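PDB 6DZD: hypothetical protein YfiH from Bacillus licheniformis, which probably cleaves purine nucleosides such as adenosine and inosine with phosphate, releasing the base and ribose 1-phosphate, and probably also deaminates adenosine. Local coordinates for residues Thr51-Gln56 against Asn64-Val69; Ala150-Thr155 against Asp194-Asp199. One frame throughout, in Å; residues are numbered along the deposited sequence.

Contact 1 (Thr51-Gln56 against Asn64-Val69); sequences TGLHVQ and NNRKKV
R66 leaves helix 59-72 with CG beside its backbone N (chi1 -65°) and then runs straight from CG to NE, which carries its guanidinium to the carbonyl of T51 and the side chain of L53. The arrangement is a side-on, two-nitrogen arginine grip on a single backbone carbonyl oxygen: a helix side chain holds the irregular loop that leads into the same helix, within the YfiH/LACC1 fold. NE and NH1 of R66 both donate to T51 O. R66 NE lies 3.0 Å from T51 O with an N-H...O angle of 148°, and the bond from R66 NH1 to the same oxygen is equally long. T51 O sits almost in the guanidinium plane, although both nitrogens are tilted from the plane of the carbonyl, NE by 30°. Two bonds to one acceptor probably limit the rotation of the group. L53 then comes over one face, its CG 3.5 Å from R66 NH1, near the rim and not over the centre. Its CD1 reaches along the same group to within 3.5 Å of R66 NH2. The outer nitrogen, NH2, is bonded to the carbonyls of G102 and A103, and F82 makes a cation-pi contact with the arginine. Three main-chain oxygens thus accept from the buried guanidinium, which probably eases the cost of burying its charge. T51 is hydrogen-bonded to R269, just before strand 270-276, through its hydroxyl and backbone; M271 of that strand touches T51 and V69. The CA atoms of T51 and R66 are 6.1 Å apart, while R66 CZ lies 3.4 Å from T51 O, between the two donating nitrogens.

Contact 2 (Ala150-Thr155 against Asp194-Asp199); sequences AGWKGT and DDHVID
W152 turns one face of its indole to V197, at the place where the first turn of helix 152-157 packs beside helix 195-201. CG2 of V197 stands over the six-membered ring, 3.5 Å from its centroid and 13° off the ring normal, a CH-pi contact of nearly ideal direction. CG1 of V197 spreads the contact, lying 3.7 Å from W152 CE3. Over the opposite face, toward the rim, lies CG of K153. The indole is presented by a chi1 of 76°, which sets CG between the backbone N and the carbonyl carbon. H196 meets the outer end of the ring, its NE2 3.7 Å from W152 CH2. The pairing is oblique, with the two ring planes at 84°. Between the centroids of the H196 ring and the six-membered ring of W152 the distance is 5.6 Å. G151 occupies the N-cap position of one helix; D194 caps the other, its OD1 accepting from V197 N at 3.1 Å. The bond ties D194 to the backbone of the valine that packs on the indole. K200 and Y191 also touch W152, while L223 of strand 220-223 touches V197. With no hydrogen bond between the segments, the join depends on dispersion and shape, from a buried valine outward to an exposed histidine.

Overall arrangement
Contact 1 and contact 2 lie at separate places in the chain, their centres 27 Å apart and their nearest atoms about 12 Å apart; contact 1 closes before contact 2 opens. The centre of each lies about 16 Å from the centre of the chain, yet they differ in burial. Contact 1 is largely buried and local in sequence, binding helix 59-72 to the loop just before it, whereas contact 2 is partly exposed and brings together two helices separated by nearly forty residues. They share no helix or strand. Their chemistry follows suit: a charged side chain held by main-chain oxygens in the first, aromatic and apolar contact in the second.

Contact 1 (Thr51-Gln56 against Asn64-Val69)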
ATOM      1  N   THR A  51      -0.971 -10.584   8.125  1.00 18.50           N
ATOM      2  CA  THR A  51      -2.330 -10.147   7.839  1.00 18.20           C
ATOM      3  C   THR A  51      -2.880 -10.670   6.520  1.00 17.70           C
ATOM      4  O   THR A  51      -4.003 -10.311   6.148  1.00 17.30           O
ATOM      5  CB  THR A  51      -2.391  -8.619   7.831  1.00 16.71           C
ATOM      6  OG1 THR A  51      -1.531  -8.153   6.791  1.00 15.04           O
ATOM      7  CG2 THR A  51      -1.917  -8.049   9.166  1.00 17.93           C
ATOM      8  N   GLY A  52      -2.140 -11.513   5.805  1.00 16.72           N
ATOM      9  CA  GLY A  52      -2.601 -12.046   4.541  1.00 17.09           C
ATOM     10  C   GLY A  52      -3.269 -13.395   4.734  1.00 19.52           C
ATOM     11  O   GLY A  52      -2.733 -14.279   5.414  1.00 20.55           O
ATOM     12  N   LEU A  53      -4.455 -13.534   4.140  1.00 17.88           N
ATOM     13  CA  LEU A  53      -5.153 -14.804   4.099  1.00 19.77           C
ATOM     14  C   LEU A  53      -4.783 -15.607   2.863  1.00 20.46           C
ATOM     15  O   LEU A  53      -5.285 -16.715   2.681  1.00 21.21           O
ATOM     16  CB  LEU A  53      -6.672 -14.586   4.140  1.00 19.63           C
ATOM     17  CG  LEU A  53      -7.349 -14.159   5.450  1.00 19.53           C
ATOM     18  CD1 LEU A  53      -8.831 -13.787   5.231  1.00 19.82           C
ATOM     19  CD2 LEU A  53      -7.198 -15.251   6.511  1.00 20.43           C
ATOM     20  N   HIS A  54      -3.898 -15.093   2.023  1.00 22.62           N
ATOM     21  CA  HIS A  54      -3.581 -15.719   0.750  1.00 22.96           C
ATOM     22  C   HIS A  54      -2.149 -16.252   0.695  1.00 22.05           C
ATOM     23  O   HIS A  54      -1.611 -16.456  -0.398  1.00 21.62           O
ATOM     24  CB  HIS A  54      -3.830 -14.720  -0.381  1.00 22.71           C
ATOM     25  CG  HIS A  54      -2.985 -13.490  -0.278  1.00 20.69           C
ATOM     26  ND1 HIS A  54      -3.079 -12.611   0.782  1.00 19.02           N
ATOM     27  CD2 HIS A  54      -2.012 -13.005  -1.085  1.00 18.82           C
ATOM     28  CE1 HIS A  54      -2.207 -11.632   0.614  1.00 16.55           C
ATOM     29  NE2 HIS A  54      -1.547 -11.846  -0.509  1.00 16.42           N
ATOM     30  N   VAL A  55      -1.497 -16.435   1.839  1.00 23.02           N
ATOM     31  CA  VAL A  55      -0.113 -16.888   1.853  1.00 21.99           C
ATOM     32  C   VAL A  55       0.041 -18.218   2.599  1.00 22.80           C
ATOM     33  O   VAL A  55       1.124 -18.545   3.077  1.00 22.13           O
ATOM     34  CB  VAL A  55       0.817 -15.806   2.428  1.00 20.18           C
ATOM     35  CG1 VAL A  55       0.750 -14.536   1.588  1.00 18.74           C
ATOM     36  CG2 VAL A  55       0.463 -15.520   3.877  1.00 20.54           C
ATOM     37  N   GLN A  56      -1.043 -18.988   2.701  1.00 25.72           N
ATOM     38  CA  GLN A  56      -1.036 -20.321   3.313  1.00 26.33           C
ATOM     39  C   GLN A  56      -0.516 -20.304   4.755  1.00 26.04           C
ATOM     40  O   GLN A  56       0.125 -21.251   5.211  1.00 26.06           O
ATOM     41  CB  GLN A  56      -0.210 -21.287   2.461  1.00 26.21           C
ATOM     42  CG  GLN A  56      -0.477 -21.188   0.972  1.00 26.28           C
ATOM     43  CD  GLN A  56       0.496 -22.051   0.172  1.00 26.10           C
ATOM     44  OE1 GLN A  56       1.661 -21.680  -0.034  1.00 25.26           O
ATOM     45  NE2 GLN A  56       0.031 -23.232  -0.256  1.00 26.90           N
ATOM     46  N   ASN A  64      -7.081 -13.377  13.736  1.00 20.33           N
ATOM     47  CA  ASN A  64      -6.758 -12.829  15.047  1.00 20.91           C
ATOM     48  C   ASN A  64      -5.766 -11.672  14.936  1.00 19.66           C
ATOM     49  O   ASN A  64      -5.878 -10.687  15.677  1.00 20.19           O
ATOM     50  CB  ASN A  64      -6.255 -13.934  15.971  1.00 21.64           C
ATOM     51  CG  ASN A  64      -7.396 -14.775  16.519  1.00 23.47           C
ATOM     52  OD1 ASN A  64      -8.567 -14.435  16.351  1.00 24.36           O
ATOM     53  ND2 ASN A  64      -7.061 -15.891  17.160  1.00 24.20           N
ATOM     54  N   ASN A  65      -4.805 -11.747  14.009  1.00 20.25           N
ATOM     55  CA  ASN A  65      -3.930 -10.593  13.827  1.00 19.40           C
ATOM     56  C   ASN A  65      -4.726  -9.383  13.321  1.00 18.86           C
ATOM     57  O   ASN A  65      -4.507  -8.250  13.769  1.00 18.69           O
ATOM     58  CB  ASN A  65      -2.805 -10.919  12.842  1.00 18.66           C
ATOM     59  CG  ASN A  65      -1.910 -12.030  13.311  1.00 18.97           C
ATOM     60  OD1 ASN A  65      -1.785 -12.289  14.504  1.00 19.65           O
ATOM     61  ND2 ASN A  65      -1.256 -12.691  12.364  1.00 18.47           N
ATOM     62  N   ARG A  66      -5.683  -9.618  12.410  1.00 20.19           N
ATOM     63  CA  ARG A  66      -6.565  -8.546  11.957  1.00 19.67           C
ATOM     64  C   ARG A  66      -7.486  -8.078  13.079  1.00 20.64           C
ATOM     65  O   ARG A  66      -7.709  -6.874  13.250  1.00 20.42           O
ATOM     66  CB  ARG A  66      -7.386  -9.004  10.744  1.00 19.39           C
ATOM     67  CG  ARG A  66      -6.581  -9.302   9.471  1.00 18.43           C
ATOM     68  CD  ARG A  66      -7.500  -9.728   8.338  1.00 18.45           C
ATOM     69  NE  ARG A  66      -6.795 -10.128   7.121  1.00 17.81           N
ATOM     70  CZ  ARG A  66      -7.396 -10.422   5.964  1.00 17.89           C
ATOM     71  NH1 ARG A  66      -6.682 -10.783   4.897  1.00 17.53           N
ATOM     72  NH2 ARG A  66      -8.717 -10.358   5.867  1.00 18.56           N
ATOM     73  N   LYS A  67      -8.019  -9.023  13.860  1.00 21.13           N
ATOM     74  CA  LYS A  67      -8.874  -8.654  14.980  1.00 22.05           C
ATOM     75  C   LYS A  67      -8.132  -7.792  15.988  1.00 22.24           C
ATOM     76  O   LYS A  67      -8.740  -6.922  16.622  1.00 23.54           O
ATOM     77  CB  LYS A  67      -9.435  -9.908  15.642  1.00 23.44           C
ATOM     78  CG  LYS A  67     -10.785 -10.372  15.058  1.00 24.53           C
ATOM     79  CD  LYS A  67     -11.171 -11.751  15.616  1.00 25.84           C
ATOM     80  CE  LYS A  67     -12.661 -11.907  15.789  1.00 28.03           C
ATOM     81  NZ  LYS A  67     -12.984 -13.345  15.947  1.00 29.06           N
ATOM     82  N   LYS A  68      -6.820  -8.012  16.146  1.00 22.90           N
ATOM     83  CA  LYS A  68      -6.047  -7.201  17.080  1.00 22.98           C
ATOM     84  C   LYS A  68      -5.821  -5.804  16.532  1.00 21.98           C
ATOM     85  O   LYS A  68      -5.968  -4.817  17.266  1.00 21.92           O
ATOM     86  CB  LYS A  68      -4.707  -7.861  17.389  1.00 23.52           C
ATOM     87  CG  LYS A  68      -3.631  -6.862  17.796  1.00 23.26           C
ATOM     88  CD  LYS A  68      -2.591  -7.497  18.711  1.00 23.85           C
ATOM     89  CE  LYS A  68      -1.494  -6.521  19.152  1.00 23.48           C
ATOM     90  NZ  LYS A  68      -0.416  -7.237  19.915  1.00 23.61           N
ATOM     91  N   VAL A  69      -5.523  -5.693  15.234  1.00 22.24           N
ATOM     92  CA  VAL A  69      -5.318  -4.370  14.660  1.00 21.25           C
ATOM     93  C   VAL A  69      -6.615  -3.575  14.671  1.00 20.59           C
ATOM     94  O   VAL A  69      -6.629  -2.399  15.045  1.00 20.53           O
ATOM     95  CB  VAL A  69      -4.728  -4.468  13.244  1.00 20.50           C
ATOM     96  CG1 VAL A  69      -4.663  -3.080  12.631  1.00 19.41           C
ATOM     97  CG2 VAL A  69      -3.351  -5.112  13.293  1.00 21.41           C
TER

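Contact 2 (Ala150-Thr155 against Asp194-Asp199)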
ATOM      1  N   ALA A 150       1.003  -1.124  -5.384  1.00 18.52           N
ATOM      2  CA  ALA A 150       1.778  -1.012  -6.627  1.00 19.10           C
ATOM      3  C   ALA A 150       3.092  -1.769  -6.511  1.00 18.87           C
ATOM      4  O   ALA A 150       4.057  -1.242  -5.955  1.00 18.96           O
ATOM      5  CB  ALA A 150       2.060   0.444  -6.981  1.00 19.81           C
ATOM      6  N   GLY A 151       3.132  -2.992  -7.055  1.00 18.86           N
ATOM      7  CA  GLY A 151       4.384  -3.661  -7.347  1.00 18.92           C
ATOM      8  C   GLY A 151       4.991  -3.072  -8.605  1.00 19.58           C
ATOM      9  O   GLY A 151       4.626  -1.982  -9.047  1.00 20.03           O
ATOM     10  N   TRP A 152       5.913  -3.812  -9.212  1.00 18.83           N
ATOM     11  CA  TRP A 152       6.460  -3.305 -10.464  1.00 19.63           C
ATOM     12  C   TRP A 152       5.407  -3.316 -11.568  1.00 20.20           C
ATOM     13  O   TRP A 152       5.396  -2.416 -12.429  1.00 20.88           O
ATOM     14  CB  TRP A 152       7.702  -4.097 -10.877  1.00 20.03           C
ATOM     15  CG  TRP A 152       7.441  -5.458 -11.455  1.00 20.35           C
ATOM     16  CD1 TRP A 152       7.580  -6.657 -10.816  1.00 20.25           C
ATOM     17  CD2 TRP A 152       7.031  -5.768 -12.797  1.00 21.24           C
ATOM     18  NE1 TRP A 152       7.281  -7.692 -11.670  1.00 21.31           N
ATOM     19  CE2 TRP A 152       6.942  -7.176 -12.894  1.00 21.94           C
ATOM     20  CE3 TRP A 152       6.728  -4.994 -13.924  1.00 21.80           C
ATOM     21  CZ2 TRP A 152       6.555  -7.826 -14.075  1.00 23.22           C
ATOM     22  CZ3 TRP A 152       6.346  -5.643 -15.095  1.00 23.00           C
ATOM     23  CH2 TRP A 152       6.266  -7.047 -15.157  1.00 23.74           C
ATOM     24  N   LYS A 153       4.503  -4.309 -11.543  1.00 20.41           N
ATOM     25  CA  LYS A 153       3.428  -4.371 -12.533  1.00 21.24           C
ATOM     26  C   LYS A 153       2.464  -3.204 -12.366  1.00 21.38           C
ATOM     27  O   LYS A 153       2.224  -2.429 -13.306  1.00 22.06           O
ATOM     28  CB  LYS A 153       2.663  -5.685 -12.410  1.00 21.61           C
ATOM     29  CG  LYS A 153       3.339  -6.834 -13.064  1.00 22.00           C
ATOM     30  CD  LYS A 153       2.807  -8.173 -12.558  1.00 22.43           C
ATOM     31  CE  LYS A 153       3.441  -9.342 -13.352  1.00 23.08           C
ATOM     32  NZ  LYS A 153       2.745 -10.669 -13.164  1.00 24.02           N
ATOM     33  N   GLY A 154       1.909  -3.054 -11.160  1.00 19.35           N
ATOM     34  CA  GLY A 154       1.000  -1.947 -10.914  1.00 19.53           C
ATOM     35  C   GLY A 154       1.667  -0.615 -11.129  1.00 19.64           C
ATOM     36  O   GLY A 154       1.009   0.362 -11.476  1.00 20.31           O
ATOM     37  N   THR A 155       2.980  -0.560 -10.937  1.00 19.42           N
ATOM     38  CA  THR A 155       3.693   0.682 -11.187  1.00 20.19           C
ATOM     39  C   THR A 155       3.757   0.958 -12.679  1.00 21.23           C
ATOM     40  O   THR A 155       3.386   2.046 -13.135  1.00 22.17           O
ATOM     41  CB  THR A 155       5.074   0.625 -10.539  1.00 20.02           C
ATOM     42  OG1 THR A 155       4.893   0.474  -9.122  1.00 19.13           O
ATOM     43  CG2 THR A 155       5.861   1.920 -10.813  1.00 21.42           C
ATOM     44  N   ASP A 194      14.956  -7.273 -14.488  1.00 23.38           N
ATOM     45  CA  ASP A 194      15.433  -7.565 -15.834  1.00 26.44           C
ATOM     46  C   ASP A 194      14.904  -6.530 -16.834  1.00 28.70           C
ATOM     47  O   ASP A 194      14.279  -5.532 -16.466  1.00 28.21           O
ATOM     48  CB  ASP A 194      15.067  -9.003 -16.231  1.00 24.06           C
ATOM     49  CG  ASP A 194      13.560  -9.306 -16.127  1.00 21.09           C
ATOM     50  OD1 ASP A 194      12.725  -8.366 -16.157  1.00 21.10           O
ATOM     51  OD2 ASP A 194      13.212 -10.513 -16.026  1.00 19.35           O
ATOM     52  N   ASP A 195      15.189  -6.757 -18.121  1.00 27.54           N
ATOM     53  CA  ASP A 195      14.675  -5.905 -19.181  1.00 28.59           C
ATOM     54  C   ASP A 195      13.172  -5.954 -19.253  1.00 26.24           C
ATOM     55  O   ASP A 195      12.533  -4.959 -19.623  1.00 26.57           O
ATOM     56  CB  ASP A 195      15.243  -6.332 -20.530  1.00 30.06           C
ATOM     57  CG  ASP A 195      16.679  -5.922 -20.706  1.00 31.75           C
ATOM     58  OD1 ASP A 195      16.898  -4.727 -20.982  1.00 33.08           O
ATOM     59  OD2 ASP A 195      17.580  -6.779 -20.547  1.00 31.12           O
ATOM     60  N   HIS A 196      12.585  -7.108 -18.959  1.00 28.20           N
ATOM     61  CA  HIS A 196      11.148  -7.221 -19.137  1.00 26.41           C
ATOM     62  C   HIS A 196      10.420  -6.214 -18.259  1.00 25.18           C
ATOM     63  O   HIS A 196       9.464  -5.571 -18.705  1.00 25.36           O
ATOM     64  CB  HIS A 196      10.688  -8.644 -18.827  1.00 24.50           C
ATOM     65  CG  HIS A 196       9.201  -8.782 -18.779  1.00 23.12           C
ATOM     66  ND1 HIS A 196       8.425  -8.840 -19.915  1.00 24.16           N
ATOM     67  CD2 HIS A 196       8.344  -8.828 -17.734  1.00 21.16           C
ATOM     68  CE1 HIS A 196       7.155  -8.931 -19.571  1.00 23.19           C
ATOM     69  NE2 HIS A 196       7.078  -8.929 -18.253  1.00 21.41           N
ATOM     70  N   VAL A 197      10.919  -5.995 -17.038  1.00 23.53           N
ATOM     71  CA  VAL A 197      10.314  -5.003 -16.160  1.00 22.85           C
ATOM     72  C   VAL A 197      10.666  -3.598 -16.622  1.00 24.90           C
ATOM     73  O   VAL A 197       9.784  -2.757 -16.817  1.00 25.51           O
ATOM     74  CB  VAL A 197      10.756  -5.247 -14.707  1.00 21.00           C
ATOM     75  CG1 VAL A 197      10.342  -4.101 -13.825  1.00 20.67           C
ATOM     76  CG2 VAL A 197      10.133  -6.509 -14.204  1.00 19.08           C
ATOM     77  N   ILE A 198      11.947  -3.360 -16.905  1.00 24.55           N
ATOM     78  CA  ILE A 198      12.413  -2.009 -17.198  1.00 26.36           C
ATOM     79  C   ILE A 198      11.805  -1.506 -18.491  1.00 28.10           C
ATOM     80  O   ILE A 198      11.442  -0.329 -18.600  1.00 29.11           O
ATOM     81  CB  ILE A 198      13.954  -1.962 -17.235  1.00 27.53           C
ATOM     82  CG1 ILE A 198      14.510  -1.999 -15.815  1.00 26.28           C
ATOM     83  CG2 ILE A 198      14.451  -0.719 -17.958  1.00 29.58           C
ATOM     84  CD1 ILE A 198      14.073  -0.820 -14.956  1.00 25.78           C
ATOM     85  N   ASP A 199      11.658  -2.384 -19.484  1.00 28.55           N
ATOM     86  CA  ASP A 199      10.981  -1.979 -20.710  1.00 29.53           C
ATOM     87  C   ASP A 199       9.574  -1.473 -20.413  1.00 29.64           C
ATOM     88  O   ASP A 199       9.092  -0.540 -21.063  1.00 32.27           O
ATOM     89  CB  ASP A 199      10.950  -3.125 -21.721  1.00 30.04           C
ATOM     90  CG  ASP A 199      12.294  -3.346 -22.399  1.00 31.86           C
ATOM     91  OD1 ASP A 199      13.194  -2.481 -22.276  1.00 33.22           O
ATOM     92  OD2 ASP A 199      12.451  -4.392 -23.058  1.00 32.24           O
TER